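Local coordinates for protein tRNA dimethylallyltransferase (Bacillus halodurans, PDB 3EXA) that probably transfers a dimethylallyl group from dimethylallyl diphosphate onto an adenine of tRNAs that read codons beginning with uridine, at residues A[7-12]-A[192-197]; A[11-16]-A[205-210]; A[198-203]-A[288-293]; A[211-216]-A[262-267]. One frame throughout, in Å; residues are numbered along the deposited sequence.

Contact 1: residues A[7-12]-A[192-197]; sequences AIVGPT and LVMIGL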
loop_
_atom_site.group_PDB
_atom_site.type_symbol
_atom_site.label_atom_id
_atom_site.label_comp_id
_atom_site.label_asym_id
_atom_site.label_seq_id
_atom_site.Cartn_x
_atom_site.Cartn_y
_atom_site.Cartn_z
ATOM N N ALA A 7 -24.489 -1.415 -23.734
ATOM C CA ALA A 7 -23.384 -0.477 -23.916
ATOM C C ALA A 7 -23.268 -0.089 -25.382
ATOM O O ALA A 7 -23.325 -0.945 -26.265
ATOM C CB ALA A 7 -22.077 -1.084 -23.431
ATOM N N ILE A 8 -23.142 1.210 -25.636
ATOM C CA ILE A 8 -22.994 1.726 -26.987
ATOM C C ILE A 8 -21.653 2.437 -26.999
ATOM O O ILE A 8 -21.479 3.476 -26.370
ATOM C CB ILE A 8 -24.107 2.730 -27.343
ATOM C CG1 ILE A 8 -25.471 2.071 -27.181
ATOM C CG2 ILE A 8 -23.928 3.225 -28.775
ATOM C CD1 ILE A 8 -26.625 3.011 -27.402
ATOM N N VAL A 9 -20.702 1.854 -27.714
ATOM C CA VAL A 9 -19.356 2.389 -27.792
ATOM C C VAL A 9 -19.017 2.738 -29.236
ATOM O O VAL A 9 -19.711 2.317 -30.159
ATOM C CB VAL A 9 -18.370 1.346 -27.320
ATOM C CG1 VAL A 9 -18.781 0.841 -25.936
ATOM C CG2 VAL A 9 -18.359 0.192 -28.319
ATOM N N GLY A 10 -17.930 3.479 -29.422
ATOM C CA GLY A 10 -17.509 3.879 -30.752
ATOM C C GLY A 10 -16.807 5.224 -30.678
ATOM O O GLY A 10 -16.914 5.910 -29.666
ATOM N N PRO A 11 -16.069 5.625 -31.722
ATOM C CA PRO A 11 -15.349 6.905 -31.755
ATOM C C PRO A 11 -16.296 8.104 -31.743
ATOM O O PRO A 11 -17.503 7.940 -31.584
ATOM C CB PRO A 11 -14.554 6.815 -33.054
ATOM C CG PRO A 11 -15.455 5.997 -33.924
ATOM C CD PRO A 11 -15.883 4.892 -32.984
ATOM N N THR A 12 -15.750 9.305 -31.915
ATOM C CA THR A 12 -16.560 10.525 -31.930
ATOM C C THR A 12 -17.112 10.797 -33.320
ATOM O O THR A 12 -16.476 10.473 -34.320
ATOM C CB THR A 12 -15.743 11.791 -31.566
ATOM O OG1 THR A 12 -14.622 11.440 -30.746
ATOM C CG2 THR A 12 -16.630 12.803 -30.824
ATOM N N LEU A 192 -24.995 -8.320 -20.381
ATOM C CA LEU A 192 -24.553 -7.257 -21.258
ATOM C C LEU A 192 -24.631 -7.518 -22.753
ATOM O O LEU A 192 -24.393 -8.628 -23.238
ATOM C CB LEU A 192 -23.124 -6.846 -20.882
ATOM C CG LEU A 192 -22.457 -5.674 -21.630
ATOM C CD1 LEU A 192 -21.400 -5.061 -20.752
ATOM C CD2 LEU A 192 -21.837 -6.156 -22.937
ATOM N N VAL A 193 -24.997 -6.452 -23.461
ATOM C CA VAL A 193 -25.088 -6.411 -24.907
ATOM C C VAL A 193 -24.306 -5.143 -25.264
ATOM O O VAL A 193 -24.670 -4.025 -24.877
ATOM C CB VAL A 193 -26.548 -6.292 -25.400
ATOM C CG1 VAL A 193 -26.575 -6.126 -26.914
ATOM C CG2 VAL A 193 -27.329 -7.542 -25.013
HETATM N N MSE A 194 -23.202 -5.337 -25.972
HETATM C CA MSE A 194 -22.342 -4.241 -26.362
HETATM C C MSE A 194 -22.356 -4.079 -27.877
HETATM O O MSE A 194 -22.062 -5.023 -28.606
HETATM C CB MSE A 194 -20.925 -4.534 -25.884
HETATM C CG MSE A 194 -20.105 -3.305 -25.585
HETATM SE SE MSE A 194 -18.475 -3.729 -24.631
HETATM C CE MSE A 194 -17.291 -2.520 -25.561
ATOM N N ILE A 195 -22.706 -2.891 -28.351
ATOM C CA ILE A 195 -22.735 -2.632 -29.789
ATOM C C ILE A 195 -21.743 -1.525 -30.102
ATOM O O ILE A 195 -21.508 -0.648 -29.277
ATOM C CB ILE A 195 -24.131 -2.166 -30.265
ATOM C CG1 ILE A 195 -24.532 -0.906 -29.505
ATOM C CG2 ILE A 195 -25.169 -3.277 -30.058
ATOM C CD1 ILE A 195 -25.801 -0.277 -29.992
ATOM N N GLY A 196 -21.159 -1.559 -31.292
ATOM C CA GLY A 196 -20.212 -0.523 -31.659
ATOM C C GLY A 196 -20.624 0.151 -32.951
ATOM O O GLY A 196 -21.089 -0.512 -33.877
ATOM N N LEU A 197 -20.474 1.473 -33.000
ATOM C CA LEU A 197 -20.806 2.261 -34.182
ATOM C C LEU A 197 -19.507 2.699 -34.861
ATOM O O LEU A 197 -18.639 3.297 -34.222
ATOM C CB LEU A 197 -21.633 3.486 -33.781
ATOM C CG LEU A 197 -22.870 3.157 -32.926
ATOM C CD1 LEU A 197 -23.709 4.413 -32.732
ATOM C CD2 LEU A 197 -23.688 2.066 -33.601
#

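Contact 2: residues A[11-16]-A[205-210]; sequences PTAVGK and YDRINR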
loop_
_atom_site.group_PDB
_atom_site.type_symbol
_atom_site.label_atom_id
_atom_site.label_comp_id
_atom_site.label_asym_id
_atom_site.label_seq_id
_atom_site.Cartn_x
_atom_site.Cartn_y
_atom_site.Cartn_z
ATOM N N PRO A 11 -16.069 5.625 -31.722
ATOM C CA PRO A 11 -15.349 6.905 -31.755
ATOM C C PRO A 11 -16.296 8.104 -31.743
ATOM O O PRO A 11 -17.503 7.940 -31.584
ATOM C CB PRO A 11 -14.554 6.815 -33.054
ATOM C CG PRO A 11 -15.455 5.997 -33.924
ATOM C CD PRO A 11 -15.883 4.892 -32.984
ATOM N N THR A 12 -15.750 9.305 -31.915
ATOM C CA THR A 12 -16.560 10.525 -31.930
ATOM C C THR A 12 -17.112 10.797 -33.320
ATOM O O THR A 12 -16.476 10.473 -34.320
ATOM C CB THR A 12 -15.743 11.791 -31.566
ATOM O OG1 THR A 12 -14.622 11.440 -30.746
ATOM C CG2 THR A 12 -16.630 12.803 -30.824
ATOM N N ALA A 13 -18.291 11.407 -33.359
ATOM C CA ALA A 13 -18.952 11.791 -34.595
ATOM C C ALA A 13 -19.667 10.689 -35.367
ATOM O O ALA A 13 -20.108 10.912 -36.495
ATOM C CB ALA A 13 -17.954 12.503 -35.504
ATOM N N VAL A 14 -19.804 9.512 -34.768
ATOM C CA VAL A 14 -20.496 8.410 -35.437
ATOM C C VAL A 14 -21.988 8.364 -35.111
ATOM O O VAL A 14 -22.678 7.435 -35.510
ATOM C CB VAL A 14 -19.894 7.032 -35.063
ATOM C CG1 VAL A 14 -18.558 6.838 -35.750
ATOM C CG2 VAL A 14 -19.733 6.926 -33.560
ATOM N N GLY A 15 -22.489 9.344 -34.368
ATOM C CA GLY A 15 -23.911 9.348 -34.066
ATOM C C GLY A 15 -24.312 8.511 -32.875
ATOM O O GLY A 15 -25.409 7.958 -32.834
ATOM N N LYS A 16 -23.418 8.439 -31.898
ATOM C CA LYS A 16 -23.636 7.682 -30.684
ATOM C C LYS A 16 -24.767 8.271 -29.834
ATOM O O LYS A 16 -25.507 7.535 -29.176
ATOM C CB LYS A 16 -22.336 7.647 -29.893
ATOM C CG LYS A 16 -21.933 6.261 -29.446
ATOM C CD LYS A 16 -20.429 5.982 -29.594
ATOM C CE LYS A 16 -19.567 6.925 -28.775
ATOM N NZ LYS A 16 -19.272 8.186 -29.501
ATOM N N TYR A 205 -13.389 11.197 -40.528
ATOM C CA TYR A 205 -12.412 12.270 -40.331
ATOM C C TYR A 205 -12.993 13.635 -40.680
ATOM O O TYR A 205 -12.843 14.595 -39.918
ATOM C CB TYR A 205 -11.134 12.019 -41.160
ATOM C CG TYR A 205 -10.193 10.976 -40.576
ATOM C CD1 TYR A 205 -10.445 10.405 -39.328
ATOM C CD2 TYR A 205 -9.049 10.564 -41.267
ATOM C CE1 TYR A 205 -9.595 9.449 -38.778
ATOM C CE2 TYR A 205 -8.180 9.600 -40.720
ATOM C CZ TYR A 205 -8.469 9.048 -39.471
ATOM O OH TYR A 205 -7.652 8.090 -38.897
ATOM N N ASP A 206 -13.657 13.729 -41.826
ATOM C CA ASP A 206 -14.246 15.006 -42.227
ATOM C C ASP A 206 -15.260 15.467 -41.202
ATOM O O ASP A 206 -15.322 16.652 -40.875
ATOM C CB ASP A 206 -14.931 14.892 -43.590
ATOM C CG ASP A 206 -13.944 14.732 -44.721
ATOM O OD1 ASP A 206 -14.391 14.640 -45.881
ATOM O OD2 ASP A 206 -12.724 14.699 -44.457
ATOM N N ARG A 207 -16.059 14.534 -40.692
ATOM C CA ARG A 207 -17.059 14.905 -39.698
ATOM C C ARG A 207 -16.383 15.358 -38.406
ATOM O O ARG A 207 -16.958 16.137 -37.651
ATOM C CB ARG A 207 -18.017 13.734 -39.421
ATOM C CG ARG A 207 -19.054 13.478 -40.519
ATOM C CD ARG A 207 -19.686 12.107 -40.334
ATOM N NE ARG A 207 -20.395 12.008 -39.069
ATOM C CZ ARG A 207 -21.665 12.361 -38.893
ATOM N NH1 ARG A 207 -22.364 12.831 -39.915
ATOM N NH2 ARG A 207 -22.232 12.254 -37.695
ATOM N N ILE A 208 -15.162 14.874 -38.167
ATOM C CA ILE A 208 -14.418 15.244 -36.973
ATOM C C ILE A 208 -13.834 16.654 -37.148
ATOM O O ILE A 208 -13.834 17.447 -36.206
ATOM C CB ILE A 208 -13.310 14.203 -36.663
ATOM C CG1 ILE A 208 -13.966 12.885 -36.210
ATOM C CG2 ILE A 208 -12.346 14.727 -35.599
ATOM C CD1 ILE A 208 -13.016 11.737 -35.998
ATOM N N ASN A 209 -13.365 16.976 -38.353
ATOM C CA ASN A 209 -12.822 18.304 -38.609
ATOM C C ASN A 209 -13.933 19.344 -38.530
ATOM O O ASN A 209 -13.755 20.431 -37.971
ATOM C CB ASN A 209 -12.174 18.392 -39.990
ATOM C CG ASN A 209 -11.008 17.445 -40.157
ATOM O OD1 ASN A 209 -10.228 17.209 -39.230
ATOM N ND2 ASN A 209 -10.872 16.906 -41.354
ATOM N N ARG A 210 -15.081 19.019 -39.099
ATOM C CA ARG A 210 -16.199 19.943 -39.060
ATOM C C ARG A 210 -16.665 20.111 -37.605
ATOM O O ARG A 210 -17.106 21.185 -37.200
ATOM C CB ARG A 210 -17.339 19.435 -39.954
ATOM C CG ARG A 210 -18.655 20.175 -39.783
ATOM C CD ARG A 210 -18.471 21.657 -39.978
ATOM N NE ARG A 210 -19.731 22.375 -39.813
ATOM C CZ ARG A 210 -19.817 23.692 -39.678
ATOM N NH1 ARG A 210 -18.713 24.429 -39.688
ATOM N NH2 ARG A 210 -21.001 24.273 -39.538
#

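Contact 3: residues A[198-203]-A[288-293]; sequences TMERDV and DMTDVD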
loop_
_atom_site.group_PDB
_atom_site.type_symbol
_atom_site.label_atom_id
_atom_site.label_comp_id
_atom_site.label_asym_id
_atom_site.label_seq_id
_atom_site.Cartn_x
_atom_site.Cartn_y
_atom_site.Cartn_z
ATOM N N THR A 198 -19.375 2.374 -36.148
ATOM C CA THR A 198 -18.191 2.704 -36.935
ATOM C C THR A 198 -18.632 3.487 -38.130
ATOM O O THR A 198 -19.818 3.760 -38.314
ATOM C CB THR A 198 -17.493 1.481 -37.548
ATOM O OG1 THR A 198 -17.806 0.312 -36.792
ATOM C CG2 THR A 198 -15.988 1.695 -37.589
HETATM N N MSE A 199 -17.661 3.773 -38.987
HETATM C CA MSE A 199 -17.914 4.540 -40.190
HETATM C C MSE A 199 -16.655 4.530 -41.045
HETATM O O MSE A 199 -15.553 4.346 -40.531
HETATM C CB MSE A 199 -18.264 5.966 -39.778
HETATM C CG MSE A 199 -19.098 6.760 -40.755
HETATM SE SE MSE A 199 -19.535 8.504 -39.979
HETATM C CE MSE A 199 -21.114 8.033 -38.984
ATOM N N GLU A 200 -16.827 4.719 -42.348
ATOM C CA GLU A 200 -15.709 4.752 -43.285
ATOM C C GLU A 200 -14.689 5.814 -42.863
ATOM O O GLU A 200 -15.061 6.901 -42.417
ATOM C CB GLU A 200 -16.230 5.039 -44.701
ATOM C CG GLU A 200 -16.606 3.781 -45.482
ATOM C CD GLU A 200 -17.540 4.048 -46.664
ATOM O OE1 GLU A 200 -17.326 5.036 -47.406
ATOM O OE2 GLU A 200 -18.487 3.251 -46.855
ATOM N N ARG A 201 -13.407 5.477 -43.004
ATOM C CA ARG A 201 -12.272 6.341 -42.636
ATOM C C ARG A 201 -12.423 7.821 -42.969
ATOM O O ARG A 201 -12.554 8.666 -42.080
ATOM C CB ARG A 201 -10.989 5.817 -43.308
ATOM C CG ARG A 201 -9.680 6.463 -42.834
ATOM C CD ARG A 201 -9.460 6.279 -41.326
ATOM N NE ARG A 201 -9.419 4.873 -40.906
ATOM C CZ ARG A 201 -9.410 4.459 -39.637
ATOM N NH1 ARG A 201 -9.441 5.331 -38.636
ATOM N NH2 ARG A 201 -9.378 3.163 -39.362
ATOM N N ASP A 202 -12.379 8.119 -44.263
ATOM C CA ASP A 202 -12.471 9.484 -44.763
ATOM C C ASP A 202 -13.699 10.258 -44.307
ATOM O O ASP A 202 -13.612 11.451 -44.017
ATOM C CB ASP A 202 -12.413 9.471 -46.288
ATOM C CG ASP A 202 -11.114 8.901 -46.811
ATOM O OD1 ASP A 202 -10.969 8.801 -48.047
ATOM O OD2 ASP A 202 -10.239 8.555 -45.986
ATOM N N VAL A 203 -14.842 9.581 -44.259
ATOM C CA VAL A 203 -16.092 10.203 -43.844
ATOM C C VAL A 203 -16.001 10.630 -42.387
ATOM O O VAL A 203 -16.281 11.776 -42.057
ATOM C CB VAL A 203 -17.284 9.221 -44.041
ATOM C CG1 VAL A 203 -18.534 9.761 -43.383
ATOM C CG2 VAL A 203 -17.550 9.023 -45.531
ATOM N N ASP A 288 -22.248 -0.306 -39.160
ATOM C CA ASP A 288 -21.690 0.742 -39.997
ATOM C C ASP A 288 -22.727 1.846 -40.167
ATOM O O ASP A 288 -23.842 1.599 -40.617
ATOM C CB ASP A 288 -21.305 0.160 -41.355
ATOM C CG ASP A 288 -20.416 1.086 -42.152
ATOM O OD1 ASP A 288 -19.784 0.591 -43.107
ATOM O OD2 ASP A 288 -20.353 2.302 -41.835
HETATM N N MSE A 289 -22.345 3.063 -39.803
HETATM C CA MSE A 289 -23.235 4.208 -39.898
HETATM C C MSE A 289 -22.904 5.085 -41.095
HETATM O O MSE A 289 -23.422 6.192 -41.216
HETATM C CB MSE A 289 -23.146 5.050 -38.620
HETATM C CG MSE A 289 -23.385 4.259 -37.345
HETATM SE SE MSE A 289 -25.054 3.286 -37.393
HETATM C CE MSE A 289 -26.189 4.668 -36.619
ATOM N N THR A 290 -22.031 4.593 -41.967
ATOM C CA THR A 290 -21.625 5.348 -43.147
ATOM C C THR A 290 -22.800 5.824 -43.997
ATOM O O THR A 290 -23.384 5.046 -44.760
ATOM C CB THR A 290 -20.711 4.524 -44.048
ATOM O OG1 THR A 290 -19.544 4.147 -43.316
ATOM C CG2 THR A 290 -20.299 5.340 -45.266
ATOM N N ASP A 291 -23.117 7.109 -43.858
ATOM C CA ASP A 291 -24.202 7.763 -44.579
ATOM C C ASP A 291 -25.244 6.779 -45.085
ATOM O O ASP A 291 -25.504 6.681 -46.285
ATOM C CB ASP A 291 -23.635 8.586 -45.745
ATOM C CG ASP A 291 -22.674 9.696 -45.285
ATOM O OD1 ASP A 291 -22.119 10.393 -46.161
ATOM O OD2 ASP A 291 -22.474 9.873 -44.061
ATOM N N VAL A 292 -25.836 6.045 -44.153
ATOM C CA VAL A 292 -26.850 5.069 -44.500
ATOM C C VAL A 292 -28.209 5.529 -43.969
ATOM O O VAL A 292 -28.321 6.580 -43.322
ATOM C CB VAL A 292 -26.481 3.644 -43.954
ATOM C CG1 VAL A 292 -26.703 3.561 -42.451
ATOM C CG2 VAL A 292 -27.287 2.573 -44.683
ATOM N N ASP A 293 -29.238 4.743 -44.269
ATOM C CA ASP A 293 -30.601 5.058 -43.869
ATOM C C ASP A 293 -30.780 4.886 -42.370
ATOM O O ASP A 293 -30.725 3.774 -41.860
ATOM C CB ASP A 293 -31.572 4.160 -44.642
ATOM C CG ASP A 293 -33.005 4.513 -44.388
ATOM O OD1 ASP A 293 -33.358 5.709 -44.492
ATOM O OD2 ASP A 293 -33.788 3.595 -44.089
#

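Contact 4: residues A[211-216]-A[262-267]; sequences RVDQMV and TLKRNS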
loop_
_atom_site.group_PDB
_atom_site.type_symbol
_atom_site.label_atom_id
_atom_site.label_comp_id
_atom_site.label_asym_id
_atom_site.label_seq_id
_atom_site.Cartn_x
_atom_site.Cartn_y
_atom_site.Cartn_z
ATOM N N ARG A 211 -16.558 19.053 -36.814
ATOM C CA ARG A 211 -16.952 19.159 -35.421
ATOM C C ARG A 211 -16.061 20.218 -34.773
ATOM O O ARG A 211 -16.535 21.042 -33.991
ATOM C CB ARG A 211 -16.774 17.821 -34.707
ATOM C CG ARG A 211 -17.928 17.428 -33.796
ATOM C CD ARG A 211 -17.513 17.353 -32.329
ATOM N NE ARG A 211 -16.178 16.779 -32.140
ATOM C CZ ARG A 211 -15.792 16.116 -31.051
ATOM N NH1 ARG A 211 -14.555 15.640 -30.963
ATOM N NH2 ARG A 211 -16.651 15.904 -30.060
ATOM N N VAL A 212 -14.772 20.205 -35.109
ATOM C CA VAL A 212 -13.828 21.174 -34.542
ATOM C C VAL A 212 -14.185 22.605 -34.924
ATOM O O VAL A 212 -14.236 23.499 -34.073
ATOM C CB VAL A 212 -12.373 20.881 -34.981
ATOM C CG1 VAL A 212 -11.437 21.991 -34.497
ATOM C CG2 VAL A 212 -11.933 19.562 -34.409
ATOM N N ASP A 213 -14.422 22.824 -36.212
ATOM C CA ASP A 213 -14.788 24.146 -36.667
ATOM C C ASP A 213 -16.043 24.550 -35.899
ATOM O O ASP A 213 -16.141 25.676 -35.407
ATOM C CB ASP A 213 -15.080 24.150 -38.167
ATOM C CG ASP A 213 -13.939 23.592 -38.991
ATOM O OD1 ASP A 213 -12.759 23.817 -38.649
ATOM O OD2 ASP A 213 -14.232 22.930 -40.011
ATOM N N GLN A 214 -17.002 23.635 -35.787
ATOM C CA GLN A 214 -18.230 23.951 -35.055
ATOM C C GLN A 214 -17.904 24.482 -33.665
ATOM O O GLN A 214 -18.488 25.469 -33.229
ATOM C CB GLN A 214 -19.114 22.721 -34.912
ATOM C CG GLN A 214 -20.286 22.664 -35.855
ATOM C CD GLN A 214 -21.005 21.334 -35.740
ATOM O OE1 GLN A 214 -21.371 20.910 -34.637
ATOM N NE2 GLN A 214 -21.203 20.662 -36.869
HETATM N N MSE A 215 -16.977 23.825 -32.976
HETATM C CA MSE A 215 -16.589 24.262 -31.643
HETATM C C MSE A 215 -15.995 25.666 -31.687
HETATM O O MSE A 215 -16.274 26.492 -30.819
HETATM C CB MSE A 215 -15.559 23.316 -31.028
HETATM C CG MSE A 215 -16.016 21.883 -30.912
HETATM SE SE MSE A 215 -14.686 20.719 -30.136
HETATM C CE MSE A 215 -15.901 19.613 -29.099
ATOM N N VAL A 216 -15.170 25.933 -32.693
ATOM C CA VAL A 216 -14.568 27.247 -32.800
ATOM C C VAL A 216 -15.659 28.274 -33.051
ATOM O O VAL A 216 -15.632 29.355 -32.480
ATOM C CB VAL A 216 -13.538 27.301 -33.926
ATOM C CG1 VAL A 216 -12.982 28.703 -34.045
ATOM C CG2 VAL A 216 -12.427 26.308 -33.645
ATOM N N THR A 262 -3.902 21.484 -34.990
ATOM C CA THR A 262 -3.422 20.460 -34.064
ATOM C C THR A 262 -4.571 19.786 -33.319
ATOM O O THR A 262 -4.527 18.581 -33.042
ATOM C CB THR A 262 -2.419 21.064 -33.059
ATOM O OG1 THR A 262 -1.208 21.410 -33.750
ATOM C CG2 THR A 262 -2.100 20.067 -31.941
ATOM N N LEU A 263 -5.600 20.564 -33.008
ATOM C CA LEU A 263 -6.774 20.038 -32.323
ATOM C C LEU A 263 -7.474 19.045 -33.234
ATOM O O LEU A 263 -7.911 17.985 -32.795
ATOM C CB LEU A 263 -7.743 21.174 -31.971
ATOM C CG LEU A 263 -9.148 20.768 -31.524
ATOM C CD1 LEU A 263 -9.060 19.693 -30.453
ATOM C CD2 LEU A 263 -9.893 21.981 -30.996
ATOM N N LYS A 264 -7.588 19.395 -34.510
ATOM C CA LYS A 264 -8.234 18.511 -35.460
ATOM C C LYS A 264 -7.475 17.195 -35.574
ATOM O O LYS A 264 -8.070 16.113 -35.558
ATOM C CB LYS A 264 -8.324 19.179 -36.827
ATOM C CG LYS A 264 -9.413 20.253 -36.916
ATOM C CD LYS A 264 -9.412 20.943 -38.281
ATOM C CE LYS A 264 -10.593 21.901 -38.434
ATOM N NZ LYS A 264 -10.659 22.504 -39.797
ATOM N N ARG A 265 -6.157 17.303 -35.686
ATOM C CA ARG A 265 -5.297 16.143 -35.808
ATOM C C ARG A 265 -5.418 15.274 -34.565
ATOM O O ARG A 265 -5.686 14.074 -34.665
ATOM C CB ARG A 265 -3.858 16.609 -36.024
ATOM C CG ARG A 265 -2.839 15.497 -36.162
ATOM C CD ARG A 265 -1.743 15.914 -37.146
ATOM N NE ARG A 265 -1.287 17.282 -36.909
ATOM C CZ ARG A 265 -0.712 17.698 -35.783
ATOM N NH1 ARG A 265 -0.330 18.964 -35.654
ATOM N NH2 ARG A 265 -0.513 16.847 -34.784
ATOM N N ASN A 266 -5.240 15.868 -33.388
ATOM C CA ASN A 266 -5.361 15.085 -32.163
ATOM C C ASN A 266 -6.749 14.456 -32.056
ATOM O O ASN A 266 -6.879 13.341 -31.561
ATOM C CB ASN A 266 -5.103 15.944 -30.922
ATOM C CG ASN A 266 -3.701 16.503 -30.880
ATOM O OD1 ASN A 266 -2.770 15.917 -31.427
ATOM N ND2 ASN A 266 -3.540 17.640 -30.217
ATOM N N SER A 267 -7.784 15.160 -32.515
ATOM C CA SER A 267 -9.138 14.614 -32.450
ATOM C C SER A 267 -9.277 13.381 -33.341
ATOM O O SER A 267 -9.967 12.423 -32.983
ATOM C CB SER A 267 -10.181 15.657 -32.870
ATOM O OG SER A 267 -10.340 16.670 -31.891
#

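Contact 1: residues A[7-12]-A[192-197]
Ala-7, Ile-8 and Val-9 of strand 4-9 run beside Met-194, Ile-195 and Gly-196 of strand 191-198 as neighbours in a parallel sheet, the axes of the short segments 4.9 Å apart and 21° from parallel. Ala-7 N gives a hydrogen bond to Val-193 O at 2.9 Å, and Ala-7 O takes one from Ile-195 N. Two residues on, Val-9 repeats the pattern, its N bonded to Ile-195 O and its O to Leu-197 N. Ile-8 turns its own backbone groups to Leu-97 and Gly-99.

On one face of the sheet the selenomethionine Met-194 lays CG against Ala-7 CB at 3.7 Å. Its chain bends at chi3 and crosses Val-9 at about a right angle, CE standing 3.7 Å from Val-9 CG1, and Phe-278 of helix 256-279 packs on both residues. On the other face Ile-8 and Ile-195 lie side by side and point the same way, with Ile-8 CG1 3.7 Å from Ile-195 CD1. A chi1 of 58° sets Ile-195 CG1 between its backbone N and carbonyl carbon, which brings it to 3.5 Å from Ala-7 O. Leu-197 CD1 adds a looser touch on Ile-8 CG2, at 4.1 Å. Helices 16-25 and 294-317 pack on this side.

Beyond the strand Gly-10 passes so near Leu-197 O that a side chain would collide with it, and Pro-11 CD follows at 3.4 Å from the same oxygen. The chemistry is thus divided: backbone bonds fix the register, apolar side chains cover both faces, and the first strand runs straight into the predicted ATP-binding P-loop.

Contact 2: residues A[11-16]-A[205-210]
Ala-13 O is gripped by two nitrogens of Arg-207, NE and NH2, each 2.8 Å away. The guanidinium comes side-on, with the oxygen close to its plane, and because two N-H groups converge on one atom both bonds are bent, the angle at hydrogen being 144° for NE and 142° for NH2. NE lies nearly in line with the carbonyl, whereas NH2 stands above the carbonyl plane. A bend at chi3 (62°) swings NE back toward the loop.

Beside this grip side chains pack: Ala-13 CB rests 4.1 Å from Arg-207 CB and equally far from Ile-208 CG1. The same Ile-208 CG1 lies against a carbonyl oxygen, 4.0 Å from Thr-12 O. Inside the loop Lys-16 NZ reaches back to Pro-11 O at 2.7 Å, approaching from above that carbonyl's plane and closing the turn of the P-loop (Walker A), a predicted ATP site that by similarity also binds substrate.

The loop leaves strand 4-9 and enters helix 16-25, for which Gly-15 is the N-cap. Helix 201-218 flanks it through Arg-207 and Ile-208; Ile-208 packs in turn on Ser-267 and Ala-271 of helix 256-279, while Met-199, just before helix 201-218, touches both Arg-207 and Val-14.

Contact 3: residues A[198-203]-A[288-293]
Thr-198 O accepts the backbone hydrogen bond of Met-289 N at 3.0 Å, at the ends of the parallel strands 191-198 and 284-288, just before each segment turns off toward a helix. The remaining polar bonds centre on Thr-290. With OG1 beside its own backbone N and anti to the carbonyl carbon (chi1 -60°), the hydroxyl accepts from Glu-200 N at 2.9 Å and donates to Asp-288 OD2 at 2.5 Å. Thr-290 N gives a second bond to that carboxylate oxygen, 2.8 Å long, forming an Asx turn. The hydroxyl meets OD2 on its syn side, the N-H from above the carboxylate plane.

The apolar contact is between the selenomethionines Met-199 and Met-289, which cross at about a right angle, Met-199 CE 3.6 Å from Met-289 CB. Two carboxylate oxygens make van der Waals contacts with methyl groups. Glu-200 crosses Thr-290 squarely, its OE2 coming to 3.2 Å from Thr-290 CG2, and Asp-291 OD2 touches Val-203 CG1 at 4.0 Å.

An alanine in place of Thr-290 would probably leave Glu-200 N without its acceptor across the contact and Asp-288 OD2 with one bond fewer, so that the carboxylate could turn more easily.

Like charges also gather here, Glu-200 OE2 standing 4.8 Å from Asp-288 OD1. Two donors on OD2 would tend to stabilise the ionised Asp-288 despite this neighbour. The hydroxyl therefore bridges the N-cap residue of helix 201-218 and the carboxylate of the Asx turn at the end of strand 284-288.

Contact 4: residues A[211-216]-A[262-267]
Val-212 points from segment 211-216 of helix 201-218 toward segment 262-267 of helix 256-279 and sets its branched end obliquely across the stem of Lys-264, with CB and both methyls each 3.6 Å from Lys-264 CG. The short helix axes pass 10.2 Å apart at 137°. On one flank of the valine, Leu-263 slides past in the opposite direction, its CD2 3.8 Å from Val-212 CG1. Ser-267 OG stands more loosely at Val-212 CG2, 4.2 Å off. That hydroxyl turns back to its own helix, donating to Leu-263 O at 2.9 Å from the opposite face of the carbonyl to Ser-267 N.

Lys-264 runs extended beyond CG and crosses Asp-213 at about a right angle. CG of Asp-213 lies beside its backbone N (chi1 -55°), and the salt bridge joins OD1 to Lys-264 NZ at 2.7 Å, weak as a hydrogen bond. An alanine in place of Asp-213 would probably leave the ammonium of Lys-264 without this counter-charge and its long chain freer to swing.

Lys-264 thus meets helix 201-218 in two ways, its methylenes extending the apolar patch of Val-212 and Leu-263 while its ammonium pairs with the charge of Asp-213.

In the fold
Helix 201-218 joins contacts 2, 3 and 4, and the strand just before it supplies one side of contact 1. Contacts 1 and 2 share Pro-11 and Thr-12, and Lys-16 CG packs 3.7 Å from Ile-8 CG2, so the predicted ATP-binding loop sits directly on the central sheet. The centre of contact 2 is about 10 Å from those of contacts 3 and 4. Met-199 of contact 3 reaches the loop, CE lying 3.6 Å from Val-14 CA. From contact 4, Arg-211 NH2 comes to 3.2 Å from Thr-12 CG2, at a residue that binds substrate by similarity. Contacts 3 and 4 do not touch, their nearest atoms being about 9 Å apart.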